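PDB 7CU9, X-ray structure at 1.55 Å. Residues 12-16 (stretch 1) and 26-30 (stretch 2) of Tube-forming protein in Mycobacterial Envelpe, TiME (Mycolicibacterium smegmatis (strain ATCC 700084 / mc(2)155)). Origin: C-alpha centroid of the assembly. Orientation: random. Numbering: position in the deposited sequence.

Stretch 1 12-16: VMPKG
Stretch 2 (26-30) IRWES

Stretch 1 (12-16) arrives as an extended loop and turns into a helix at K15. V12, M13 and P14 have phi/psi of -93/116, -71/130 and -74/167. K15 and G16 are helical, at -55/-38 and -58/-46. P14 is the N-cap residue, with a C-gamma endo ring. Stretch 2 (26-30) begins as loop, with I26 at -133/94 and R27 at -102/-9, and becomes a strand from W28 to S30. The backbones come nearest at K15 and I26, whose CA atoms are 5.7 Å apart.

K15 makes both direct hydrogen bonds. The backbone K15 N, at the start of the helix, donates to E29 OE1 at 3.0 Å, with an N-H...O angle of 158°. E29 points its CB toward stretch 1, with chi1 89° (p) and chi2 170° (t), which brings the carboxylate to the helix start. E29 OE1 also lies 3.7 Å from P14 CA.

The K15 side chain leaves with chi1 p and then runs fully extended, t at chi2, chi3 and chi4. This carries K15 NZ to R27 O, to which it donates at 2.9 Å. The R27 side chain takes no part, and its CB points away; the acceptor is the backbone carbonyl.

Two waters also touch both stretches. Water 1 lies 2.9 Å from M13 O and 2.9 Å from E29 OE2, within hydrogen-bonding reach of both acceptors. Water 2 accepts from K15 NZ at 3.2 Å and from E29 N at 3.1 Å, linking the lysine tip to the strand backbone.

The contact buries 283 Å² in total, and K15 has the largest covered area. Its aliphatic part packs on stretch 2: K15 CB is 3.9 Å from I26 CG2, and K15 CD is 4.1 Å from W28 N. I26 is buried and supplies an apolar surface. G16 and S30 make no contact.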

# COMPACT_ATOMS: atom_id res chain seq x y z
N VAL B 12 -1.48 -5.14 -20.40
CA VAL B 12 -2.28 -5.30 -19.15
C VAL B 12 -1.48 -6.18 -18.20
O VAL B 12 -1.25 -7.36 -18.54
CB VAL B 12 -3.68 -5.87 -19.45
CG1 VAL B 12 -4.48 -6.07 -18.17
CG2 VAL B 12 -4.44 -5.01 -20.44
N MET B 13 -1.07 -5.64 -17.05
CA MET B 13 -0.23 -6.36 -16.06
C MET B 13 -1.08 -7.43 -15.39
O MET B 13 -2.20 -7.16 -14.94
CB MET B 13 0.33 -5.40 -15.00
CG MET B 13 1.27 -4.35 -15.56
SD MET B 13 2.72 -5.06 -16.40
CE MET B 13 2.22 -4.92 -18.11
N PRO B 14 -0.59 -8.69 -15.33
CA PRO B 14 -1.32 -9.76 -14.65
C PRO B 14 -1.25 -9.60 -13.12
O PRO B 14 -0.46 -8.80 -12.65
CB PRO B 14 -0.59 -11.02 -15.13
CG PRO B 14 0.82 -10.55 -15.35
CD PRO B 14 0.69 -9.14 -15.89
N LYS B 15 -2.08 -10.35 -12.39
CA LYS B 15 -2.24 -10.20 -10.92
C LYS B 15 -0.88 -10.31 -10.21
O LYS B 15 -0.68 -9.56 -9.24
CB LYS B 15 -3.27 -11.19 -10.38
CG LYS B 15 -3.00 -12.67 -10.63
CD LYS B 15 -4.06 -13.55 -10.01
CE LYS B 15 -3.82 -15.03 -10.23
NZ LYS B 15 -5.03 -15.81 -9.87
N GLY B 16 0.02 -11.19 -10.66
CA GLY B 16 1.36 -11.34 -10.07
C GLY B 16 2.15 -10.04 -10.11
O GLY B 16 2.75 -9.66 -9.09
N ILE B 26 -2.47 -10.21 -4.35
CA ILE B 26 -3.53 -10.02 -5.38
C ILE B 26 -3.77 -11.39 -6.01
O ILE B 26 -3.01 -11.75 -6.92
CB ILE B 26 -3.11 -8.96 -6.42
CG1 ILE B 26 -2.72 -7.62 -5.78
CG2 ILE B 26 -4.19 -8.78 -7.47
CD1 ILE B 26 -3.88 -6.83 -5.21
N ARG B 27 -4.75 -12.14 -5.50
CA ARG B 27 -4.94 -13.57 -5.84
C ARG B 27 -6.07 -13.75 -6.86
O ARG B 27 -6.21 -14.87 -7.37
CB ARG B 27 -5.20 -14.38 -4.57
CG ARG B 27 -4.04 -14.37 -3.59
CD ARG B 27 -4.23 -15.36 -2.45
NE ARG B 27 -3.63 -14.86 -1.22
CZ ARG B 27 -2.34 -14.99 -0.88
NH1 ARG B 27 -1.49 -15.62 -1.68
NH2 ARG B 27 -1.91 -14.49 0.26
N TRP B 28 -6.83 -12.69 -7.16
CA TRP B 28 -8.02 -12.76 -8.05
C TRP B 28 -7.87 -11.76 -9.19
O TRP B 28 -7.45 -10.61 -8.93
CB TRP B 28 -9.31 -12.52 -7.28
CG TRP B 28 -10.55 -12.68 -8.12
CD1 TRP B 28 -11.26 -13.83 -8.32
CD2 TRP B 28 -11.21 -11.66 -8.89
NE1 TRP B 28 -12.32 -13.59 -9.15
CE2 TRP B 28 -12.31 -12.27 -9.52
CE3 TRP B 28 -10.98 -10.30 -9.10
CZ2 TRP B 28 -13.18 -11.56 -10.35
CZ3 TRP B 28 -11.84 -9.60 -9.92
CH2 TRP B 28 -12.92 -10.22 -10.53
N GLU B 29 -8.21 -12.16 -10.42
CA GLU B 29 -8.34 -11.20 -11.54
C GLU B 29 -9.35 -11.70 -12.57
O GLU B 29 -9.58 -12.93 -12.66
CB GLU B 29 -6.97 -10.88 -12.13
CG GLU B 29 -6.50 -11.80 -13.24
CD GLU B 29 -5.25 -11.25 -13.92
OE1 GLU B 29 -4.20 -11.88 -13.80
OE2 GLU B 29 -5.35 -10.16 -14.55
N SER B 30 -9.92 -10.76 -13.30
CA SER B 30 -10.87 -10.97 -14.41
C SER B 30 -10.46 -10.06 -15.57
O SER B 30 -10.48 -8.84 -15.38
CB SER B 30 -12.28 -10.71 -13.97
OG SER B 30 -13.18 -10.93 -15.05
O HOH W 1 -4.48 -7.72 -13.30
O HOH W 2 -8.01 -15.23 -10.76